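Local coordinates for iminosuccinate reductase (Paracoccus denitrificans, PDB 6RQA), which catalyses the NADH-dependent reduction of iminosuccinate to L-aspartate, regenerating the amino donor for the beta-hydroxyaspartate cycle of glyoxylate assimilation, at residues E44-S49 with G316-A321; V108-P113 with V322-V327; K149-I154 with E174-W179. All coordinates share one frame; numbering follows the deposited sequence.

Interaction 1: residues E44-S49 with G316-A321; sequences EAVFAS and GLQDLA
Helical segments 44-49 and 316-321 pass each other with Val-46 over Gln-318, their axes approaching to 9.7 Å and running at 135° in N-to-C direction, a skewed antiparallel crossing. The closest backbone pair is Val-46 CA to Gln-318 CA, 6.8 Å, and no hydrogen bond links the two segments. The CB of Val-46 points toward the partner helix, and this residue makes the largest share of the contact: CG2 rests on Ala-321 CB at 3.6 Å and, one turn earlier, on Leu-317, where the nearest atom is the backbone O at 3.9 Å. CG1, the other methyl, only grazes Gln-318 CG.

Gln-318 leaves its helix at a slant to the contact, and its amide reaches back to Phe-47. With CG anti to the carbonyl carbon (chi1 -67°) and the chain extended beyond it, NE2 arrives 3.4 Å from Phe-47 CZ. Ring and amide planes differ by 61°, an oblique meeting and not a stack. The other end of the amide is tied down, since OE1 accepts a hydrogen bond from Val-315 N. Gln-318 also touches Arg-131, an NAD(+)-binding residue, and its side chain lies about 5 Å from the bound nicotinamide-adenine dinucleotide. Thus the crossing is held by apolar contact through Val-46, while the one polar side chain in it is held by Val-315 N, just before its own segment, and borders the cofactor site.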
loop_
_atom_site.group_PDB
_atom_site.type_symbol
_atom_site.label_atom_id
_atom_site.label_comp_id
_atom_site.label_asym_id
_atom_site.label_seq_id
_atom_site.Cartn_x
_atom_site.Cartn_y
_atom_site.Cartn_z
ATOM N N GLU A 44 -1.993 14.546 18.901
ATOM C CA GLU A 44 -1.208 14.575 20.131
ATOM C C GLU A 44 -1.108 13.187 20.751
ATOM O O GLU A 44 -0.025 12.762 21.171
ATOM C CB GLU A 44 -1.822 15.564 21.122
ATOM C CG GLU A 44 -1.280 15.449 22.535
ATOM C CD GLU A 44 -1.882 16.477 23.471
ATOM O OE1 GLU A 44 -1.183 17.452 23.817
ATOM O OE2 GLU A 44 -3.060 16.313 23.855
ATOM N N ALA A 45 -2.226 12.459 20.800
ATOM C CA ALA A 45 -2.204 11.106 21.343
ATOM C C ALA A 45 -1.370 10.166 20.484
ATOM O O ALA A 45 -0.733 9.249 21.015
ATOM C CB ALA A 45 -3.630 10.574 21.480
ATOM N N VAL A 46 -1.355 10.374 19.166
ATOM C CA VAL A 46 -0.608 9.480 18.285
ATOM C C VAL A 46 0.893 9.686 18.454
ATOM O O VAL A 46 1.675 8.731 18.374
ATOM C CB VAL A 46 -1.062 9.664 16.825
ATOM C CG1 VAL A 46 0.125 9.927 15.903
ATOM C CG2 VAL A 46 -1.819 8.434 16.361
ATOM N N PHE A 47 1.321 10.928 18.697
ATOM C CA PHE A 47 2.731 11.176 18.976
ATOM C C PHE A 47 3.170 10.470 20.252
ATOM O O PHE A 47 4.280 9.929 20.322
ATOM C CB PHE A 47 2.994 12.679 19.078
ATOM C CG PHE A 47 3.303 13.332 17.760
ATOM C CD1 PHE A 47 4.557 13.200 17.191
ATOM C CD2 PHE A 47 2.349 14.086 17.096
ATOM C CE1 PHE A 47 4.854 13.798 15.983
ATOM C CE2 PHE A 47 2.641 14.689 15.885
ATOM C CZ PHE A 47 3.893 14.544 15.328
ATOM N N ALA A 48 2.308 10.458 21.270
ATOM C CA ALA A 48 2.644 9.772 22.513
ATOM C C ALA A 48 2.689 8.260 22.317
ATOM O O ALA A 48 3.563 7.583 22.872
ATOM C CB ALA A 48 1.641 10.144 23.604
ATOM N N SER A 49 1.761 7.713 21.528
ATOM C CA SER A 49 1.749 6.273 21.289
ATOM C C SER A 49 2.995 5.826 20.535
ATOM O O SER A 49 3.527 4.740 20.793
ATOM C CB SER A 49 0.487 5.877 20.523
ATOM O OG SER A 49 -0.679 6.205 21.256
ATOM N N GLY A 316 1.720 7.947 8.398
ATOM C CA GLY A 316 0.398 7.399 8.142
ATOM C C GLY A 316 -0.485 7.322 9.372
ATOM O O GLY A 316 -1.712 7.395 9.261
ATOM N N LEU A 317 0.114 7.170 10.556
ATOM C CA LEU A 317 -0.684 7.104 11.777
ATOM C C LEU A 317 -1.463 8.392 12.006
ATOM O O LEU A 317 -2.573 8.357 12.552
ATOM C CB LEU A 317 0.207 6.804 12.982
ATOM C CG LEU A 317 0.801 5.397 13.094
ATOM C CD1 LEU A 317 1.732 5.313 14.291
ATOM C CD2 LEU A 317 -0.290 4.343 13.192
ATOM N N GLN A 318 -0.903 9.536 11.602
ATOM C CA GLN A 318 -1.634 10.795 11.706
ATOM C C GLN A 318 -2.912 10.756 10.880
ATOM O O GLN A 318 -3.975 11.184 11.344
ATOM C CB GLN A 318 -0.741 11.955 11.269
ATOM C CG GLN A 318 0.437 12.208 12.193
ATOM C CD GLN A 318 1.496 13.088 11.559
ATOM O OE1 GLN A 318 1.559 13.221 10.338
ATOM N NE2 GLN A 318 2.337 13.693 12.389
ATOM N N ASP A 319 -2.828 10.235 9.652
ATOM C CA ASP A 319 -4.025 10.072 8.833
ATOM C C ASP A 319 -4.987 9.068 9.456
ATOM O O ASP A 319 -6.203 9.286 9.466
ATOM C CB ASP A 319 -3.635 9.629 7.422
ATOM C CG ASP A 319 -2.665 10.584 6.758
ATOM O OD1 ASP A 319 -2.996 11.782 6.635
ATOM O OD2 ASP A 319 -1.567 10.135 6.365
ATOM N N LEU A 320 -4.459 7.961 9.984
ATOM C CA LEU A 320 -5.318 6.948 10.587
ATOM C C LEU A 320 -6.042 7.491 11.811
ATOM O O LEU A 320 -7.240 7.246 11.993
ATOM C CB LEU A 320 -4.496 5.713 10.957
ATOM C CG LEU A 320 -3.840 4.939 9.812
ATOM C CD1 LEU A 320 -3.086 3.732 10.347
ATOM C CD2 LEU A 320 -4.877 4.513 8.786
ATOM N N ALA A 321 -5.332 8.239 12.660
ATOM C CA ALA A 321 -5.941 8.747 13.884
ATOM C C ALA A 321 -7.044 9.752 13.582
ATOM O O ALA A 321 -8.105 9.726 14.216
ATOM C CB ALA A 321 -4.876 9.381 14.778
#

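Interaction 2: residues V108-P113 with V322-V327; sequences VFLFDP and VAQAVV
Leu-110 on strand 108-111 reaches across to Ala-323, Gln-324 and Val-327 on helical segment 322-327. Its CB points toward the helix, but neither CB nor CG comes within 4.2 Å of that segment; they serve to carry the methyls. CG lies anti to the carbonyl carbon (chi1 -61°), and the chi2 of -179° sets CD1 anti to CA. That methyl then does all the touching: Gln-324 CA lies 3.8 Å from Leu-110 CD1, Val-327 CG2 is 4.0 Å from it, and Gln-324 OE1 approaches it to 3.3 Å. The Leu-110 and Gln-324 side chains cross at about a right angle; the glutamine chain bends at chi2, and its OE1 comes near the methyl, while Gln-324 NE2 has a weak hydrogen bond to Glu-328. The second methyl, CD2, turns instead to Leu-320, one turn back along the same helix.

The strand belongs to the mixed sheet that includes strands 84-92 and 118-123. The axis of segment 322-327, part of helix 316-333, runs at 74° to that of strand 108-111, 9.4 Å away at closest. Phe-109, between the two inward-pointing residues, sends its CB away from the helix and stacks its ring on Phe-109 of the second subunit, so one face of the sheet receives the helix and the other the dimer partner.

Two residues before Leu-110, Val-108 CG1 packs on Ala-323 CB at 3.6 Å. Val-108 CB is itself 3.9 Å from Ala-323 CB. The Val-108 side chain also touches Lys-88 of the adjacent strand 84-92, probably the catalytic proton donor or acceptor.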
loop_
_atom_site.group_PDB
_atom_site.type_symbol
_atom_site.label_atom_id
_atom_site.label_comp_id
_atom_site.label_asym_id
_atom_site.label_seq_id
_atom_site.Cartn_x
_atom_site.Cartn_y
_atom_site.Cartn_z
ATOM N N VAL A 108 -8.171 7.388 2.950
ATOM C CA VAL A 108 -7.813 6.549 4.087
ATOM C C VAL A 108 -8.726 5.332 4.101
ATOM O O VAL A 108 -9.954 5.465 4.004
ATOM C CB VAL A 108 -7.913 7.324 5.411
ATOM C CG1 VAL A 108 -7.506 6.428 6.575
ATOM C CG2 VAL A 108 -7.046 8.570 5.366
ATOM N N PHE A 109 -8.129 4.148 4.213
ATOM C CA PHE A 109 -8.868 2.898 4.341
ATOM C C PHE A 109 -8.549 2.296 5.700
ATOM O O PHE A 109 -7.388 1.990 5.989
ATOM C CB PHE A 109 -8.506 1.920 3.222
ATOM C CG PHE A 109 -8.646 2.495 1.840
ATOM C CD1 PHE A 109 -9.898 2.712 1.288
ATOM C CD2 PHE A 109 -7.525 2.807 1.089
ATOM C CE1 PHE A 109 -10.028 3.237 0.013
ATOM C CE2 PHE A 109 -7.649 3.331 -0.185
ATOM C CZ PHE A 109 -8.902 3.546 -0.724
ATOM N N LEU A 110 -9.574 2.136 6.532
ATOM C CA LEU A 110 -9.423 1.537 7.850
ATOM C C LEU A 110 -9.827 0.070 7.802
ATOM O O LEU A 110 -10.757 -0.308 7.086
ATOM C CB LEU A 110 -10.264 2.281 8.890
ATOM C CG LEU A 110 -9.922 3.758 9.101
ATOM C CD1 LEU A 110 -10.803 4.370 10.177
ATOM C CD2 LEU A 110 -8.453 3.920 9.450
ATOM N N PHE A 111 -9.115 -0.753 8.567
ATOM C CA PHE A 111 -9.364 -2.183 8.627
ATOM C C PHE A 111 -9.571 -2.604 10.074
ATOM O O PHE A 111 -9.018 -2.001 10.997
ATOM C CB PHE A 111 -8.208 -2.985 8.010
ATOM C CG PHE A 111 -8.163 -2.934 6.507
ATOM C CD1 PHE A 111 -7.793 -1.773 5.849
ATOM C CD2 PHE A 111 -8.483 -4.052 5.754
ATOM C CE1 PHE A 111 -7.750 -1.726 4.468
ATOM C CE2 PHE A 111 -8.440 -4.013 4.374
ATOM C CZ PHE A 111 -8.073 -2.848 3.730
ATOM N N ASP A 112 -10.372 -3.638 10.258
ATOM C CA ASP A 112 -10.610 -4.182 11.589
ATOM C C ASP A 112 -9.376 -4.947 12.052
ATOM O O ASP A 112 -9.001 -5.939 11.415
ATOM C CB ASP A 112 -11.833 -5.094 11.564
ATOM C CG ASP A 112 -12.338 -5.442 12.950
ATOM O OD1 ASP A 112 -11.594 -5.246 13.933
ATOM O OD2 ASP A 112 -13.485 -5.923 13.053
ATOM N N PRO A 113 -8.715 -4.532 13.138
ATOM C CA PRO A 113 -7.506 -5.249 13.575
ATOM C C PRO A 113 -7.785 -6.632 14.137
ATOM O O PRO A 113 -6.847 -7.431 14.256
ATOM C CB PRO A 113 -6.911 -4.325 14.650
ATOM C CG PRO A 113 -7.621 -3.007 14.487
ATOM C CD PRO A 113 -8.979 -3.344 13.964
ATOM N N VAL A 322 -6.816 10.641 12.615
ATOM C CA VAL A 322 -7.812 11.663 12.321
ATOM C C VAL A 322 -8.979 11.074 11.534
ATOM O O VAL A 322 -10.099 11.596 11.597
ATOM C CB VAL A 322 -7.158 12.846 11.582
ATOM C CG1 VAL A 322 -6.860 12.489 10.131
ATOM C CG2 VAL A 322 -8.033 14.084 11.671
ATOM N N ALA A 323 -8.755 9.979 10.803
ATOM C CA ALA A 323 -9.843 9.350 10.062
ATOM C C ALA A 323 -10.709 8.484 10.968
ATOM O O ALA A 323 -11.930 8.423 10.788
ATOM C CB ALA A 323 -9.291 8.519 8.906
ATOM N N GLN A 324 -10.096 7.803 11.939
ATOM C CA GLN A 324 -10.873 7.013 12.887
ATOM C C GLN A 324 -11.823 7.895 13.687
ATOM O O GLN A 324 -12.978 7.523 13.921
ATOM C CB GLN A 324 -9.942 6.237 13.819
ATOM C CG GLN A 324 -10.646 5.545 14.982
ATOM C CD GLN A 324 -11.673 4.518 14.529
ATOM O OE1 GLN A 324 -11.639 4.041 13.393
ATOM N NE2 GLN A 324 -12.593 4.174 15.421
ATOM N N ALA A 325 -11.354 9.073 14.107
ATOM C CA ALA A 325 -12.226 10.005 14.814
ATOM C C ALA A 325 -13.362 10.494 13.923
ATOM O O ALA A 325 -14.479 10.716 14.406
ATOM C CB ALA A 325 -11.412 11.187 15.338
ATOM N N VAL A 326 -13.100 10.661 12.625
ATOM C CA VAL A 326 -14.139 11.102 11.699
ATOM C C VAL A 326 -15.227 10.044 11.568
ATOM O O VAL A 326 -16.423 10.365 11.539
ATOM C CB VAL A 326 -13.521 11.456 10.334
ATOM C CG1 VAL A 326 -14.582 11.453 9.246
ATOM C CG2 VAL A 326 -12.845 12.809 10.403
ATOM N N VAL A 327 -14.837 8.770 11.484
ATOM C CA VAL A 327 -15.823 7.697 11.388
ATOM C C VAL A 327 -16.693 7.659 12.638
ATOM O O VAL A 327 -17.907 7.427 12.562
ATOM C CB VAL A 327 -15.125 6.347 11.139
ATOM C CG1 VAL A 327 -16.145 5.227 11.040
ATOM C CG2 VAL A 327 -14.287 6.411 9.876
#

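Interaction 3: residues K149-I154 with E174-W179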
loop_
_atom_site.group_PDB
_atom_site.type_symbol
_atom_site.label_atom_id
_atom_site.label_comp_id
_atom_site.label_asym_id
_atom_site.label_seq_id
_atom_site.Cartn_x
_atom_site.Cartn_y
_atom_site.Cartn_z
ATOM N N LYS A 149 4.648 35.620 21.350
ATOM C CA LYS A 149 3.708 36.677 21.005
ATOM C C LYS A 149 3.512 36.864 19.509
ATOM O O LYS A 149 2.448 37.331 19.097
ATOM C CB LYS A 149 4.166 38.010 21.612
ATOM C CG LYS A 149 4.534 37.920 23.086
ATOM C CD LYS A 149 5.294 39.153 23.553
ATOM C CE LYS A 149 4.371 40.343 23.743
ATOM N NZ LYS A 149 3.423 40.129 24.871
ATOM N N VAL A 150 4.501 36.512 18.690
ATOM C CA VAL A 150 4.463 36.756 17.253
ATOM C C VAL A 150 4.643 35.434 16.524
ATOM O O VAL A 150 5.613 34.708 16.770
ATOM C CB VAL A 150 5.543 37.766 16.821
ATOM C CG1 VAL A 150 5.552 37.913 15.307
ATOM C CG2 VAL A 150 5.309 39.109 17.492
ATOM N N LEU A 151 3.714 35.132 15.621
ATOM C CA LEU A 151 3.763 33.933 14.798
ATOM C C LEU A 151 4.262 34.294 13.405
ATOM O O LEU A 151 3.745 35.223 12.776
ATOM C CB LEU A 151 2.382 33.281 14.711
ATOM C CG LEU A 151 2.235 32.100 13.751
ATOM C CD1 LEU A 151 3.067 30.916 14.222
ATOM C CD2 LEU A 151 0.773 31.711 13.603
ATOM N N GLY A 152 5.264 33.560 12.928
ATOM C CA GLY A 152 5.815 33.802 11.609
ATOM C C GLY A 152 5.449 32.727 10.607
ATOM O O GLY A 152 5.751 31.548 10.816
ATOM N N MET A 153 4.800 33.121 9.515
ATOM C CA MET A 153 4.352 32.196 8.481
ATOM C C MET A 153 5.262 32.323 7.268
ATOM O O MET A 153 5.329 33.390 6.648
ATOM C CB MET A 153 2.900 32.469 8.087
ATOM C CG MET A 153 1.896 32.246 9.201
ATOM S SD MET A 153 1.806 30.525 9.728
ATOM C CE MET A 153 1.323 29.725 8.199
ATOM N N ILE A 154 5.958 31.242 6.934
ATOM C CA ILE A 154 6.765 31.168 5.723
ATOM C C ILE A 154 5.984 30.316 4.729
ATOM O O ILE A 154 6.035 29.082 4.767
ATOM C CB ILE A 154 8.158 30.597 5.992
ATOM C CG1 ILE A 154 8.911 31.488 6.982
ATOM C CG2 ILE A 154 8.940 30.477 4.685
ATOM C CD1 ILE A 154 10.336 31.051 7.235
ATOM N N GLU A 174 -0.320 37.436 19.481
ATOM C CA GLU A 174 -0.711 38.833 19.373
ATOM C C GLU A 174 -0.589 39.391 17.964
ATOM O O GLU A 174 -1.280 40.363 17.642
ATOM C CB GLU A 174 0.133 39.700 20.319
ATOM C CG GLU A 174 0.071 39.278 21.774
ATOM C CD GLU A 174 0.978 40.113 22.656
ATOM O OE1 GLU A 174 1.625 41.043 22.131
ATOM O OE2 GLU A 174 1.044 39.838 23.872
ATOM N N LYS A 175 0.259 38.804 17.124
ATOM C CA LYS A 175 0.505 39.319 15.787
ATOM C C LYS A 175 0.969 38.175 14.898
ATOM O O LYS A 175 1.569 37.207 15.372
ATOM C CB LYS A 175 1.547 40.446 15.813
ATOM C CG LYS A 175 1.745 41.165 14.490
ATOM C CD LYS A 175 2.828 42.225 14.602
ATOM C CE LYS A 175 3.033 42.941 13.279
ATOM N NZ LYS A 175 4.095 43.981 13.372
ATOM N N VAL A 176 0.674 38.288 13.604
ATOM C CA VAL A 176 1.111 37.320 12.605
ATOM C C VAL A 176 1.861 38.071 11.517
ATOM O O VAL A 176 1.306 38.982 10.892
ATOM C CB VAL A 176 -0.067 36.535 12.002
ATOM C CG1 VAL A 176 0.440 35.525 10.981
ATOM C CG2 VAL A 176 -0.866 35.841 13.095
ATOM N N ILE A 177 3.119 37.699 11.294
ATOM C CA ILE A 177 3.921 38.221 10.193
ATOM C C ILE A 177 4.153 37.090 9.202
ATOM O O ILE A 177 4.344 35.934 9.599
ATOM C CB ILE A 177 5.255 38.818 10.684
ATOM C CG1 ILE A 177 6.030 37.798 11.522
ATOM C CG2 ILE A 177 5.009 40.095 11.478
ATOM C CD1 ILE A 177 7.358 38.315 12.038
ATOM N N GLY A 178 4.124 37.420 7.913
ATOM C CA GLY A 178 4.198 36.407 6.882
ATOM C C GLY A 178 5.149 36.801 5.770
ATOM O O GLY A 178 5.426 37.980 5.537
ATOM N N TRP A 179 5.647 35.776 5.084
ATOM C CA TRP A 179 6.499 35.946 3.916
ATOM C C TRP A 179 6.218 34.805 2.951
ATOM O O TRP A 179 5.969 33.672 3.375
ATOM C CB TRP A 179 7.984 35.971 4.297
ATOM C CG TRP A 179 8.906 36.109 3.118
ATOM C CD1 TRP A 179 9.371 37.271 2.570
ATOM C CD2 TRP A 179 9.476 35.046 2.343
ATOM N NE1 TRP A 179 10.192 36.996 1.504
ATOM C CE2 TRP A 179 10.273 35.638 1.344
ATOM C CE3 TRP A 179 9.389 33.651 2.398
ATOM C CZ2 TRP A 179 10.978 34.884 0.407
ATOM C CZ3 TRP A 179 10.090 32.905 1.467
ATOM C CH2 TRP A 179 10.874 33.523 0.485
#
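Lys-149 O is gripped by two successive amides of the partner segment: Glu-174 N at 2.8 Å, tilted 19° from the carbonyl plane, and Lys-175 N in a longer bond of 3.3 Å with a more bent N-H...O angle of 138°. Lys-149 and Glu-174 are joined again through their side chains, where Lys-149 NZ forms a salt bridge to Glu-174 OE2, 2.6 Å away. The side chains lie alongside each other and point the same way. Folds at chi3 and chi4 of Lys-149 curl its ammonium group back onto the syn side of the oxygen, 33° out of the carboxylate plane. With an alanine here instead of Glu-174, the ammonium of Lys-149 would probably lose its carboxylate mate and be able to turn, although the backbone grip on Lys-149 O could remain.

From here strands 150-154 and 175-179 run parallel, with regular bonds in both directions: Leu-151 N to Lys-175 O and Ile-177 N to Leu-151 O at 3.0 Å, then Met-153 N to Ile-177 O and Trp-179 N to Met-153 O at 2.9 Å. On one face, Met-153 CG packs on Val-176 CG1 at 4.0 Å beneath helix 158-170, the helix that connects the strands in this beta-alpha-beta unit of the Rossmann type. On the other, Val-150 CG1 meets Ile-177 CD1 at 3.8 Å, and Ile-154 CG2 comes to the edge of the Trp-179 ring, near its plane, at CE3, 3.9 Å away. Both strands lead toward the cofactor site: His-158, Gln-159 and Asn-180, which bind NAD(+), follow them. The chemistry is therefore graded: charged just before the strands begin, then apolar, with unbroken amide bonding consistent with aligning the ends that precede the binding residues.

In the fold
From the N terminus, helix 36-51 supplies the first half of interaction 1 and strand 104-111 the first half of interaction 2. The chain then builds the parallel sheet, where interaction 3 closes a short loop of 19 residues, between 149-154 and 174-179. The two long loops close only when the chain reaches helix 316-333, residues 316-321 completing interaction 1 and 322-327 interaction 2. These two cross along the sequence, and interaction 3 is nested inside both. Through consecutive turns of one late helix, interactions 1 and 2 tie an early helix and the mixed sheet together, their centres 12 Å apart. Interaction 3 lies across the chain's centre, about 27 Å from interaction 1 between centres, within the nucleotide-binding sheet.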